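Local coordinates for protein post-proline cleaving enzyme (Rickettsia typhi, PDB 4HVT) that probably cleaves peptides on the carboxyl side of proline, as a serine-type oligopeptidase of the prolyl oligopeptidase family, at residues E453-F457 against N540-V545; Y240-G246 against I258-K264; M53-I59 against Y699-N704; N416-P420 against S444-L449. All coordinates share one frame; numbering follows the deposited sequence.

Contact 1 (E453-F457 against N540-V545); sequences EATSF and NDFFAV
Ser456 and Asp541 make the one direct hydrogen bond between the residue just after strand 447-455 and helix 536-551. The serine hydroxyl donates to the carboxylate, Ser456 OG to Asp541 OD1 at 2.6 Å, and it meets that oxygen nearly along the C-O bond. With OG anti to its own backbone N (chi1 -163°), the hydroxyl is carried across to the helix. The short arm of serine suits a place where the backbones are close, Ser456 CA and Ala544 CA being 5.2 Å apart.

Next to it, Phe457 offers a ring face to Asn540. The amide nitrogen ND2 of Asn540 lies over the centre of the Phe457 ring, 3.3 Å above its plane, while the ring and amide planes are 68° apart. The amide is therefore tilted steeply against the ring, with its nitrogen end toward the face; the other end, OD1, is bonded to Gln536. Further along, the methyl CB of Ala544 sits 3.5 Å from Thr455 O, and Ala454 CB touches Val545 CG2 at 3.8 Å. Small Ala454 and Ala544 let the axes of 453-455 and 540-545 come within 7.6 Å. One water links Asn540 O, to which it donates, with Phe457 N, a weak bond.

Asp541 OD2 forms a salt bridge with Arg517, while OD1 takes the serine's hydrogen bond; the arginine probably favours the ionised acid, which in turn would strengthen that short bond.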
loop_
_atom_site.group_PDB
_atom_site.type_symbol
_atom_site.label_atom_id
_atom_site.label_comp_id
_atom_site.label_asym_id
_atom_site.label_seq_id
_atom_site.Cartn_x
_atom_site.Cartn_y
_atom_site.Cartn_z
ATOM N N GLU A 453 -11.580 -9.478 -20.652
ATOM C CA GLU A 453 -11.945 -8.051 -20.775
ATOM C C GLU A 453 -13.424 -7.809 -20.869
ATOM O O GLU A 453 -14.146 -8.525 -21.501
ATOM C CB GLU A 453 -11.303 -7.417 -21.987
ATOM C CG GLU A 453 -9.773 -7.502 -21.967
ATOM C CD GLU A 453 -9.137 -6.771 -23.135
ATOM O OE1 GLU A 453 -9.787 -6.732 -24.220
ATOM O OE2 GLU A 453 -8.002 -6.227 -22.949
ATOM N N ALA A 454 -13.879 -6.763 -20.210
ATOM C CA ALA A 454 -15.253 -6.309 -20.359
ATOM C C ALA A 454 -15.238 -5.074 -21.267
ATOM O O ALA A 454 -14.214 -4.448 -21.428
ATOM C CB ALA A 454 -15.808 -5.974 -18.994
ATOM N N THR A 455 -16.395 -4.734 -21.832
ATOM C CA THR A 455 -16.596 -3.495 -22.574
ATOM C C THR A 455 -17.361 -2.488 -21.753
ATOM O O THR A 455 -18.522 -2.678 -21.356
ATOM C CB THR A 455 -17.196 -3.779 -23.961
ATOM O OG1 THR A 455 -16.326 -4.724 -24.613
ATOM C CG2 THR A 455 -17.213 -2.553 -24.777
ATOM N N SER A 456 -16.729 -1.356 -21.518
ATOM C CA SER A 456 -17.354 -0.348 -20.683
ATOM C C SER A 456 -18.288 0.522 -21.504
ATOM O O SER A 456 -18.412 0.360 -22.746
ATOM C CB SER A 456 -16.327 0.480 -19.942
ATOM O OG SER A 456 -16.908 1.204 -18.841
ATOM N N PHE A 457 -18.971 1.401 -20.797
ATOM C CA PHE A 457 -19.993 2.280 -21.370
ATOM C C PHE A 457 -19.550 3.100 -22.570
ATOM O O PHE A 457 -20.416 3.447 -23.400
ATOM C CB PHE A 457 -20.550 3.241 -20.310
ATOM C CG PHE A 457 -19.637 4.395 -19.997
ATOM C CD1 PHE A 457 -18.401 4.173 -19.387
ATOM C CD2 PHE A 457 -19.998 5.723 -20.297
ATOM C CE1 PHE A 457 -17.545 5.214 -19.065
ATOM C CE2 PHE A 457 -19.110 6.772 -19.982
ATOM C CZ PHE A 457 -17.912 6.520 -19.366
ATOM N N ASN A 540 -18.510 2.965 -13.611
ATOM C CA ASN A 540 -19.067 2.346 -14.802
ATOM C C ASN A 540 -18.241 1.131 -15.216
ATOM O O ASN A 540 -18.809 0.110 -15.591
ATOM C CB ASN A 540 -19.104 3.329 -15.961
ATOM C CG ASN A 540 -20.139 4.418 -15.761
ATOM O OD1 ASN A 540 -21.023 4.317 -14.909
ATOM N ND2 ASN A 540 -20.051 5.447 -16.577
ATOM N N ASP A 541 -16.915 1.233 -15.117
ATOM C CA ASP A 541 -16.035 0.094 -15.452
ATOM C C ASP A 541 -16.359 -1.091 -14.564
ATOM O O ASP A 541 -16.403 -2.229 -14.987
ATOM C CB ASP A 541 -14.585 0.473 -15.276
ATOM C CG ASP A 541 -14.094 1.413 -16.365
ATOM O OD1 ASP A 541 -14.871 1.636 -17.303
ATOM O OD2 ASP A 541 -12.946 1.946 -16.266
ATOM N N PHE A 542 -16.591 -0.800 -13.304
ATOM C CA PHE A 542 -16.882 -1.847 -12.340
ATOM C C PHE A 542 -18.238 -2.508 -12.703
ATOM O O PHE A 542 -18.353 -3.697 -12.684
ATOM C CB PHE A 542 -16.941 -1.213 -10.953
ATOM C CG PHE A 542 -16.936 -2.206 -9.827
ATOM C CD1 PHE A 542 -15.816 -2.979 -9.553
ATOM C CD2 PHE A 542 -18.024 -2.329 -9.007
ATOM C CE1 PHE A 542 -15.789 -3.868 -8.506
ATOM C CE2 PHE A 542 -18.025 -3.280 -7.978
ATOM C CZ PHE A 542 -16.909 -4.021 -7.721
ATOM N N PHE A 543 -19.244 -1.720 -13.052
ATOM C CA PHE A 543 -20.542 -2.284 -13.484
ATOM C C PHE A 543 -20.390 -3.156 -14.755
ATOM O O PHE A 543 -21.028 -4.220 -14.893
ATOM C CB PHE A 543 -21.592 -1.187 -13.736
ATOM C CG PHE A 543 -21.851 -0.298 -12.559
ATOM C CD1 PHE A 543 -21.960 -0.815 -11.270
ATOM C CD2 PHE A 543 -21.963 1.075 -12.734
ATOM C CE1 PHE A 543 -22.212 -0.007 -10.208
ATOM C CE2 PHE A 543 -22.229 1.896 -11.662
ATOM C CZ PHE A 543 -22.317 1.377 -10.391
ATOM N N ALA A 544 -19.583 -2.682 -15.706
ATOM C CA ALA A 544 -19.309 -3.435 -16.943
ATOM C C ALA A 544 -18.776 -4.845 -16.639
ATOM O O ALA A 544 -19.209 -5.788 -17.224
ATOM C CB ALA A 544 -18.350 -2.675 -17.835
ATOM N N VAL A 545 -17.828 -4.946 -15.726
ATOM C CA VAL A 545 -17.358 -6.245 -15.287
ATOM C C VAL A 545 -18.457 -7.053 -14.546
ATOM O O VAL A 545 -18.657 -8.256 -14.835
ATOM C CB VAL A 545 -16.060 -6.080 -14.454
ATOM C CG1 VAL A 545 -15.633 -7.415 -13.931
ATOM C CG2 VAL A 545 -14.945 -5.487 -15.307
HETATM O O HOH W 1 -20.255 0.658 -18.130
#

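Contact 2 (Y240-G246 against I258-K264); sequences YIYVSAG and IFISANK
Residues 242-246 and 258-263 run antiparallel, their axes 4.7 Å apart at an angle of 166°, with Tyr242-Asn263, Ser244-Ser261 and Gly246-Phe259 as the hydrogen-bonded pairs. The ladder ends in an irregularity: Asn263 O receives Ile241 N at 2.8 Å and, more weakly, Tyr242 N, so two residues face one.

On the face bearing Tyr242, Ser244, Ser261 and Asn263, the asparagine lies under the tyrosine ring. CB of Asn263 is 3.6 Å from the ring centroid of Tyr242, a CH-pi contact, and Asn263 ND2 donates a weak hydrogen bond to Tyr242 OH at 3.2 Å. Tyr242 carries CG between its backbone N and carbonyl carbon (chi1 65°), which folds the ring over its cross-strand neighbour. Asn263 OD1 accepts from Phe266 N, so both ends of the amide are engaged. Water 2 joins Ser244 OG to Phe259 O.

The other face is aliphatic: Val243 CG2 lies beside Ile260 CG2 at 4.1 Å, and both side chains rest on Leu218 on strand 217-222 of the preceding sheet. Beyond the bulge, Lys264 runs alongside Tyr240, its CG over the ring face at 3.9 Å from the centroid, while Ala262 CB meets the ring edge. The long methylene chain suits a flat ring, whose hydroxyl is bonded to Asp270.

This is a beta hairpin with a classic bulge at its open end, away from the turn, two strands of a four-stranded antiparallel blade in the beta-propeller domain.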
loop_
_atom_site.group_PDB
_atom_site.type_symbol
_atom_site.label_atom_id
_atom_site.label_comp_id
_atom_site.label_asym_id
_atom_site.label_seq_id
_atom_site.Cartn_x
_atom_site.Cartn_y
_atom_site.Cartn_z
ATOM N N TYR A 240 0.596 22.653 1.558
ATOM C CA TYR A 240 1.274 21.464 0.973
ATOM C C TYR A 240 0.821 20.200 1.724
ATOM O O TYR A 240 0.238 20.279 2.788
ATOM C CB TYR A 240 2.804 21.585 1.025
ATOM C CG TYR A 240 3.459 22.449 -0.006
ATOM C CD1 TYR A 240 2.849 23.577 -0.506
ATOM C CD2 TYR A 240 4.700 22.107 -0.523
ATOM C CE1 TYR A 240 3.467 24.393 -1.423
ATOM C CE2 TYR A 240 5.296 22.874 -1.484
ATOM C CZ TYR A 240 4.678 24.034 -1.934
ATOM O OH TYR A 240 5.313 24.808 -2.888
ATOM N N ILE A 241 1.068 19.034 1.144
ATOM C CA ILE A 241 0.631 17.774 1.765
ATOM C C ILE A 241 1.654 17.317 2.798
ATOM O O ILE A 241 1.299 17.075 3.972
ATOM C CB ILE A 241 0.407 16.670 0.729
ATOM C CG1 ILE A 241 -0.484 17.193 -0.428
ATOM C CG2 ILE A 241 -0.247 15.452 1.373
ATOM C CD1 ILE A 241 -1.744 17.949 -0.009
ATOM N N TYR A 242 2.916 17.132 2.352
ATOM C CA TYR A 242 3.935 16.622 3.282
ATOM C C TYR A 242 5.321 17.003 2.764
ATOM O O TYR A 242 5.440 17.462 1.626
ATOM C CB TYR A 242 3.848 15.112 3.521
ATOM C CG TYR A 242 4.145 14.314 2.303
ATOM C CD1 TYR A 242 5.466 14.113 1.879
ATOM C CD2 TYR A 242 3.117 13.783 1.526
ATOM C CE1 TYR A 242 5.771 13.418 0.720
ATOM C CE2 TYR A 242 3.419 13.088 0.332
ATOM C CZ TYR A 242 4.738 12.894 -0.038
ATOM O OH TYR A 242 5.062 12.286 -1.245
ATOM N N VAL A 243 6.326 16.828 3.638
ATOM C CA VAL A 243 7.725 16.913 3.234
ATOM C C VAL A 243 8.481 15.682 3.712
ATOM O O VAL A 243 8.226 15.178 4.808
ATOM C CB VAL A 243 8.400 18.192 3.736
ATOM C CG1 VAL A 243 8.582 18.238 5.245
ATOM C CG2 VAL A 243 9.763 18.334 3.094
ATOM N N SER A 244 9.370 15.186 2.882
ATOM C CA SER A 244 10.146 13.975 3.222
ATOM C C SER A 244 11.613 14.200 2.872
ATOM O O SER A 244 11.920 15.048 2.076
ATOM C CB SER A 244 9.620 12.738 2.500
ATOM O OG SER A 244 9.856 12.785 1.098
ATOM N N ALA A 245 12.478 13.402 3.491
ATOM C CA ALA A 245 13.912 13.363 3.189
ATOM C C ALA A 245 14.268 11.917 2.987
ATOM O O ALA A 245 13.668 11.021 3.564
ATOM C CB ALA A 245 14.736 13.944 4.316
ATOM N N GLY A 246 15.203 11.675 2.091
ATOM C CA GLY A 246 15.735 10.348 1.848
ATOM C C GLY A 246 17.053 10.485 1.123
ATOM O O GLY A 246 17.452 11.566 0.778
ATOM N N ILE A 258 21.152 14.316 -0.009
ATOM C CA ILE A 258 19.829 14.050 0.467
ATOM C C ILE A 258 18.791 14.631 -0.482
ATOM O O ILE A 258 18.899 15.807 -0.899
ATOM C CB ILE A 258 19.652 14.648 1.915
ATOM C CG1 ILE A 258 20.688 14.066 2.912
ATOM C CG2 ILE A 258 18.204 14.521 2.397
ATOM C CD1 ILE A 258 20.539 12.613 3.245
ATOM N N PHE A 259 17.786 13.804 -0.824
ATOM C CA PHE A 259 16.673 14.212 -1.651
ATOM C C PHE A 259 15.587 14.697 -0.729
ATOM O O PHE A 259 15.060 13.940 0.068
ATOM C CB PHE A 259 16.231 12.996 -2.478
ATOM C CG PHE A 259 15.023 13.240 -3.392
ATOM C CD1 PHE A 259 15.122 14.058 -4.512
ATOM C CD2 PHE A 259 13.861 12.594 -3.171
ATOM C CE1 PHE A 259 14.063 14.255 -5.367
ATOM C CE2 PHE A 259 12.791 12.765 -4.056
ATOM C CZ PHE A 259 12.875 13.596 -5.133
ATOM N N ILE A 260 15.227 15.960 -0.887
ATOM C CA ILE A 260 14.119 16.567 -0.107
ATOM C C ILE A 260 12.965 16.712 -1.044
ATOM O O ILE A 260 13.125 17.292 -2.111
ATOM C CB ILE A 260 14.521 17.917 0.427
ATOM C CG1 ILE A 260 15.611 17.697 1.521
ATOM C CG2 ILE A 260 13.325 18.639 0.994
ATOM C CD1 ILE A 260 16.090 18.998 2.099
ATOM N N SER A 261 11.811 16.153 -0.662
ATOM C CA SER A 261 10.655 16.124 -1.517
ATOM C C SER A 261 9.437 16.728 -0.786
ATOM O O SER A 261 8.987 16.203 0.212
ATOM C CB SER A 261 10.415 14.694 -1.991
ATOM O OG SER A 261 9.307 14.584 -2.882
ATOM N N ALA A 262 8.970 17.842 -1.336
ATOM C CA ALA A 262 7.806 18.577 -0.829
ATOM C C ALA A 262 6.636 18.328 -1.778
ATOM O O ALA A 262 6.604 18.809 -2.884
ATOM C CB ALA A 262 8.089 20.058 -0.729
ATOM N N ASN A 263 5.684 17.585 -1.292
ATOM C CA ASN A 263 4.544 17.190 -2.093
ATOM C C ASN A 263 3.481 18.311 -1.910
ATOM O O ASN A 263 3.004 18.542 -0.791
ATOM C CB ASN A 263 4.046 15.837 -1.639
ATOM C CG ASN A 263 2.941 15.319 -2.547
ATOM O OD1 ASN A 263 2.083 16.098 -2.931
ATOM N ND2 ASN A 263 2.968 14.061 -2.912
ATOM N N LYS A 264 3.222 19.029 -2.999
ATOM C CA LYS A 264 2.347 20.212 -2.961
ATOM C C LYS A 264 0.862 19.823 -2.936
ATOM O O LYS A 264 0.077 20.347 -2.128
ATOM C CB LYS A 264 2.612 21.082 -4.178
ATOM C CG LYS A 264 4.078 21.441 -4.426
ATOM C CD LYS A 264 4.199 22.158 -5.791
ATOM C CE LYS A 264 3.607 23.562 -5.711
ATOM N NZ LYS A 264 3.406 24.169 -7.066
HETATM O O HOH W 2 12.554 12.441 0.208
#

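Contact 3 (M53-I59 against Y699-N704); sequences MQEYKQI and YTFFAN
Met53 reaches across to Asn704 fully extended beyond CG, chi2 and chi3 both close to 180°, and the two side chains cross at about a right angle. The sulfur comes closest: Met53 SD is 3.4 Å from Asn704 CB and 4.0 Å from Thr700 CG2. An unbranched thioether can lie flat across a helix surface. Glu55 comes to the same asparagine by another route, bent at chi2 (83°), which lays its CG 4.1 Å from Ala703 CB and brings the carboxylate beside the Asn704 side chain, their planes 75° apart.

A type I turn from Met53 to Tyr56 just precedes the body of helix 56-67, and this N-terminal helix packs on helix 688-706, close to the C terminus, as in prolyl oligopeptidases, where N-terminal residues join the alpha/beta-hydrolase domain.

Thr700 sits at the middle of the patch, its methyl CG2 at the edge of the Tyr56 ring, in plane, and 3.9 Å from Tyr56 CB. The hydroxyl, bonded back to Ile696 O within its own helix, can pack against aliphatic carbon, Thr700 OG1 lying 3.4 Å from Ile59 CG2. Branched Ile59 spans one helical turn: Ile59 CG2 is 3.9 Å from Tyr699 CB, and CD1 rests against Ala703 CB.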
loop_
_atom_site.group_PDB
_atom_site.type_symbol
_atom_site.label_atom_id
_atom_site.label_comp_id
_atom_site.label_asym_id
_atom_site.label_seq_id
_atom_site.Cartn_x
_atom_site.Cartn_y
_atom_site.Cartn_z
ATOM N N MET A 53 -23.605 -17.921 12.828
ATOM C CA MET A 53 -23.809 -18.452 11.481
ATOM C C MET A 53 -23.156 -19.810 11.411
ATOM O O MET A 53 -22.107 -20.022 11.991
ATOM C CB MET A 53 -23.187 -17.499 10.445
ATOM C CG MET A 53 -23.947 -16.178 10.392
ATOM S SD MET A 53 -23.186 -14.967 9.287
ATOM C CE MET A 53 -24.295 -13.559 9.419
ATOM N N GLN A 54 -23.799 -20.725 10.702
ATOM C CA GLN A 54 -23.311 -22.084 10.591
ATOM C C GLN A 54 -21.895 -22.118 10.041
ATOM O O GLN A 54 -21.107 -23.012 10.378
ATOM C CB GLN A 54 -24.269 -22.975 9.730
ATOM N N GLU A 55 -21.539 -21.121 9.213
ATOM C CA GLU A 55 -20.252 -21.166 8.512
ATOM C C GLU A 55 -19.079 -20.732 9.383
ATOM O O GLU A 55 -17.936 -20.963 9.014
ATOM C CB GLU A 55 -20.299 -20.300 7.254
ATOM C CG GLU A 55 -21.272 -20.764 6.171
ATOM C CD GLU A 55 -22.721 -20.319 6.365
ATOM O OE1 GLU A 55 -23.043 -19.595 7.297
ATOM O OE2 GLU A 55 -23.591 -20.817 5.611
ATOM N N TYR A 56 -19.349 -20.098 10.521
ATOM C CA TYR A 56 -18.285 -19.452 11.316
ATOM C C TYR A 56 -17.184 -20.429 11.800
ATOM O O TYR A 56 -15.964 -20.160 11.642
ATOM C CB TYR A 56 -18.897 -18.731 12.510
ATOM C CG TYR A 56 -17.910 -17.999 13.342
ATOM C CD1 TYR A 56 -17.561 -16.698 13.015
ATOM C CD2 TYR A 56 -17.277 -18.600 14.438
ATOM C CE1 TYR A 56 -16.631 -16.003 13.745
ATOM C CE2 TYR A 56 -16.327 -17.882 15.180
ATOM C CZ TYR A 56 -16.013 -16.602 14.813
ATOM O OH TYR A 56 -15.108 -15.837 15.526
ATOM N N LYS A 57 -17.603 -21.559 12.393
ATOM C CA LYS A 57 -16.644 -22.513 12.937
ATOM C C LYS A 57 -15.665 -22.943 11.881
ATOM O O LYS A 57 -14.472 -23.022 12.141
ATOM C CB LYS A 57 -17.349 -23.770 13.493
ATOM N N GLN A 58 -16.163 -23.257 10.678
ATOM C CA GLN A 58 -15.318 -23.777 9.593
ATOM C C GLN A 58 -14.363 -22.697 9.026
ATOM O O GLN A 58 -13.151 -22.909 8.879
ATOM C CB GLN A 58 -16.202 -24.318 8.471
ATOM C CG GLN A 58 -15.468 -25.062 7.364
ATOM C CD GLN A 58 -14.519 -26.161 7.839
ATOM O OE1 GLN A 58 -14.768 -26.868 8.828
ATOM N NE2 GLN A 58 -13.440 -26.346 7.097
ATOM N N ILE A 59 -14.945 -21.553 8.694
ATOM C CA ILE A 59 -14.167 -20.332 8.314
ATOM C C ILE A 59 -13.087 -20.020 9.369
ATOM O O ILE A 59 -11.935 -19.885 9.033
ATOM C CB ILE A 59 -15.083 -19.103 8.122
ATOM C CG1 ILE A 59 -16.083 -19.266 6.956
ATOM C CG2 ILE A 59 -14.264 -17.837 7.899
ATOM C CD1 ILE A 59 -15.467 -19.300 5.568
ATOM N N TYR A 699 -14.980 -13.234 6.022
ATOM C CA TYR A 699 -15.253 -14.445 5.210
ATOM C C TYR A 699 -16.480 -15.208 5.714
ATOM O O TYR A 699 -17.172 -15.790 4.905
ATOM C CB TYR A 699 -14.006 -15.320 4.991
ATOM C CG TYR A 699 -13.174 -14.756 3.889
ATOM C CD1 TYR A 699 -13.545 -14.919 2.557
ATOM C CD2 TYR A 699 -12.031 -14.067 4.164
ATOM C CE1 TYR A 699 -12.796 -14.374 1.543
ATOM C CE2 TYR A 699 -11.283 -13.513 3.159
ATOM C CZ TYR A 699 -11.660 -13.667 1.859
ATOM O OH TYR A 699 -10.898 -13.112 0.856
ATOM N N THR A 700 -16.805 -15.098 6.999
ATOM C CA THR A 700 -18.030 -15.688 7.504
ATOM C C THR A 700 -19.189 -14.914 6.884
ATOM O O THR A 700 -20.128 -15.532 6.377
ATOM C CB THR A 700 -18.067 -15.712 9.043
ATOM O OG1 THR A 700 -16.958 -16.483 9.535
ATOM C CG2 THR A 700 -19.395 -16.319 9.537
ATOM N N PHE A 701 -19.077 -13.581 6.865
ATOM C CA PHE A 701 -20.121 -12.719 6.297
ATOM C C PHE A 701 -20.421 -13.135 4.830
ATOM O O PHE A 701 -21.569 -13.281 4.432
ATOM C CB PHE A 701 -19.726 -11.218 6.426
ATOM C CG PHE A 701 -20.517 -10.303 5.550
ATOM C CD1 PHE A 701 -21.820 -9.916 5.900
ATOM C CD2 PHE A 701 -19.993 -9.830 4.382
ATOM C CE1 PHE A 701 -22.522 -9.052 5.079
ATOM C CE2 PHE A 701 -20.710 -9.000 3.550
ATOM C CZ PHE A 701 -21.979 -8.626 3.897
ATOM N N PHE A 702 -19.391 -13.295 4.020
ATOM C CA PHE A 702 -19.594 -13.559 2.601
ATOM C C PHE A 702 -20.048 -14.956 2.384
ATOM O O PHE A 702 -20.873 -15.210 1.512
ATOM C CB PHE A 702 -18.313 -13.265 1.806
ATOM C CG PHE A 702 -18.174 -11.811 1.424
ATOM C CD1 PHE A 702 -19.119 -11.231 0.605
ATOM C CD2 PHE A 702 -17.022 -11.073 1.784
ATOM C CE1 PHE A 702 -19.013 -9.909 0.199
ATOM C CE2 PHE A 702 -16.907 -9.769 1.376
ATOM C CZ PHE A 702 -17.914 -9.183 0.592
ATOM N N ALA A 703 -19.493 -15.885 3.157
ATOM C CA ALA A 703 -19.841 -17.297 2.978
ATOM C C ALA A 703 -21.316 -17.468 3.305
ATOM O O ALA A 703 -22.060 -18.182 2.585
ATOM C CB ALA A 703 -19.012 -18.160 3.873
ATOM N N ASN A 704 -21.762 -16.804 4.358
ATOM C CA ASN A 704 -23.153 -16.911 4.771
ATOM C C ASN A 704 -24.114 -16.169 3.822
ATOM O O ASN A 704 -25.201 -16.700 3.496
ATOM C CB ASN A 704 -23.282 -16.395 6.197
ATOM C CG ASN A 704 -24.689 -16.449 6.720
ATOM O OD1 ASN A 704 -25.169 -17.511 7.267
ATOM N ND2 ASN A 704 -25.389 -15.347 6.576
#

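Contact 4 (N416-P420 against S444-L449); sequences NSIVP and SENYVL
Ile418 points from the loop between strands 410-415 and 422-426 toward the start of strand 447-455. From CB two branches part. The short one, CG2, meets Tyr447 CB at 4.1 Å. The longer one begins at CG1, which sits between the backbone N and the carbonyl carbon (chi1 60°) and lies 4.0 Å from Leu449 CB. Extended onward, it ends at CD1, 3.7 Å from Tyr447 O and 3.8 Å from Leu449 CB. A beta-branched side chain thus covers two strand residues at once, and Val467 on the adjoining strand also touches it.

Leu449 answers from the strand, with its methyls CD1 and CD2 around Ser417 CB. The backbone carbonyl of the same Ile418 takes a hydrogen bond from the serine hydroxyl, Ser444 OG to Ile418 O at 2.6 Å, the donor tilted 19° from the carbonyl plane. Serine suits a 3-10 segment that must reach a nearby carbonyl with a short arm.

Inside the loop Asn416 OD1 accepts from Ile418 N at 2.8 Å and weakly from Val419 N, holding the bend from within. This is an Asx turn at the connection between two strands of a propeller blade, seated against the edge strand of the eight-stranded sheet of the catalytic alpha/beta-hydrolase domain.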
loop_
_atom_site.group_PDB
_atom_site.type_symbol
_atom_site.label_atom_id
_atom_site.label_comp_id
_atom_site.label_asym_id
_atom_site.label_seq_id
_atom_site.Cartn_x
_atom_site.Cartn_y
_atom_site.Cartn_z
ATOM N N ASN A 416 1.842 -16.248 -9.609
ATOM C CA ASN A 416 0.652 -15.783 -10.294
ATOM C C ASN A 416 -0.533 -16.066 -9.396
ATOM O O ASN A 416 -0.397 -16.500 -8.284
ATOM C CB ASN A 416 0.536 -16.336 -11.752
ATOM C CG ASN A 416 0.077 -17.784 -11.838
ATOM O OD1 ASN A 416 -0.584 -18.268 -10.928
ATOM N ND2 ASN A 416 0.404 -18.484 -12.958
ATOM N N SER A 417 -1.718 -15.693 -9.818
ATOM C CA SER A 417 -2.839 -15.724 -8.890
ATOM C C SER A 417 -3.118 -17.122 -8.327
ATOM O O SER A 417 -3.699 -17.223 -7.249
ATOM C CB SER A 417 -4.077 -15.162 -9.572
ATOM O OG SER A 417 -5.184 -15.037 -8.678
ATOM N N ILE A 418 -2.722 -18.179 -9.046
ATOM C CA ILE A 418 -3.040 -19.552 -8.619
ATOM C C ILE A 418 -1.784 -20.425 -8.373
ATOM O O ILE A 418 -1.911 -21.576 -7.973
ATOM C CB ILE A 418 -4.014 -20.298 -9.573
ATOM C CG1 ILE A 418 -3.451 -20.420 -10.989
ATOM C CG2 ILE A 418 -5.398 -19.645 -9.571
ATOM C CD1 ILE A 418 -4.244 -21.316 -11.936
ATOM N N VAL A 419 -0.604 -19.869 -8.560
ATOM C CA VAL A 419 0.648 -20.587 -8.336
ATOM C C VAL A 419 1.416 -19.878 -7.210
ATOM O O VAL A 419 1.726 -18.711 -7.353
ATOM C CB VAL A 419 1.512 -20.671 -9.627
ATOM C CG1 VAL A 419 2.781 -21.438 -9.303
ATOM C CG2 VAL A 419 0.732 -21.341 -10.769
ATOM N N PRO A 420 1.714 -20.573 -6.087
ATOM C CA PRO A 420 2.348 -19.879 -4.987
ATOM C C PRO A 420 3.712 -19.287 -5.395
ATOM O O PRO A 420 4.383 -19.822 -6.284
ATOM C CB PRO A 420 2.550 -20.962 -3.914
ATOM C CG PRO A 420 1.502 -21.963 -4.202
ATOM C CD PRO A 420 1.315 -21.941 -5.695
ATOM N N SER A 444 -2.356 -26.141 -7.839
ATOM C CA SER A 444 -2.690 -25.155 -8.869
ATOM C C SER A 444 -3.458 -25.742 -10.084
ATOM O O SER A 444 -4.284 -25.061 -10.675
ATOM C CB SER A 444 -1.407 -24.433 -9.289
ATOM O OG SER A 444 -0.764 -23.932 -8.113
ATOM N N GLU A 445 -3.195 -27.007 -10.422
ATOM C CA GLU A 445 -3.866 -27.683 -11.530
ATOM C C GLU A 445 -5.353 -27.901 -11.304
ATOM O O GLU A 445 -6.045 -28.214 -12.255
ATOM C CB GLU A 445 -3.195 -29.030 -11.833
ATOM C CG GLU A 445 -1.873 -28.884 -12.547
ATOM C CD GLU A 445 -1.458 -30.119 -13.324
ATOM O OE1 GLU A 445 -2.215 -31.130 -13.359
ATOM O OE2 GLU A 445 -0.353 -30.093 -13.911
ATOM N N ASN A 446 -5.842 -27.775 -10.067
ATOM C CA ASN A 446 -7.279 -27.909 -9.814
ATOM C C ASN A 446 -8.003 -26.598 -10.085
ATOM O O ASN A 446 -9.220 -26.567 -9.927
ATOM C CB ASN A 446 -7.595 -28.285 -8.362
ATOM C CG ASN A 446 -7.249 -29.687 -8.037
ATOM O OD1 ASN A 446 -7.055 -30.501 -8.932
ATOM N ND2 ASN A 446 -7.200 -30.007 -6.732
ATOM N N TYR A 447 -7.242 -25.539 -10.447
ATOM C CA TYR A 447 -7.809 -24.184 -10.688
ATOM C C TYR A 447 -7.538 -23.604 -12.084
ATOM O O TYR A 447 -6.642 -24.039 -12.814
ATOM C CB TYR A 447 -7.288 -23.252 -9.602
ATOM C CG TYR A 447 -7.589 -23.790 -8.253
ATOM C CD1 TYR A 447 -8.818 -23.528 -7.633
ATOM C CD2 TYR A 447 -6.694 -24.642 -7.610
ATOM C CE1 TYR A 447 -9.139 -24.092 -6.399
ATOM C CE2 TYR A 447 -6.999 -25.208 -6.371
ATOM C CZ TYR A 447 -8.206 -24.925 -5.761
ATOM O OH TYR A 447 -8.480 -25.518 -4.545
ATOM N N VAL A 448 -8.329 -22.606 -12.445
ATOM C CA VAL A 448 -8.165 -21.895 -13.695
ATOM C C VAL A 448 -8.010 -20.422 -13.369
ATOM O O VAL A 448 -8.741 -19.894 -12.531
ATOM C CB VAL A 448 -9.393 -22.061 -14.612
ATOM C CG1 VAL A 448 -9.171 -21.284 -15.913
ATOM C CG2 VAL A 448 -9.633 -23.525 -14.915
ATOM N N LEU A 449 -7.079 -19.798 -14.066
ATOM C CA LEU A 449 -6.837 -18.368 -14.046
ATOM C C LEU A 449 -7.057 -17.877 -15.473
ATOM O O LEU A 449 -6.295 -18.264 -16.408
ATOM C CB LEU A 449 -5.406 -18.078 -13.584
ATOM C CG LEU A 449 -4.928 -16.630 -13.792
ATOM C CD1 LEU A 449 -5.868 -15.647 -13.079
ATOM C CD2 LEU A 449 -3.498 -16.443 -13.342
#

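How the contacts relate
Starting from the N terminus, residues 53-59 open the widest loop, which contact 3 closes some 640 residues later, joining the N-terminal helical region to helix 688-706 near the C terminus; the other three contacts all lie within it. Contact 2 comes first, a local hairpin in one propeller blade. Contact 4 then ties the loop at 416-420 to 444-449, where the chain passes from propeller to catalytic domain, and contact 1 follows in series, joining the far end of the same strand, 447-455, to helix 536-551. None of the contacts cross. Contacts 1 and 4 share that edge strand, with centres 25 Å apart, whereas contact 2 lies across the chain's centre from contacts 3 and 4.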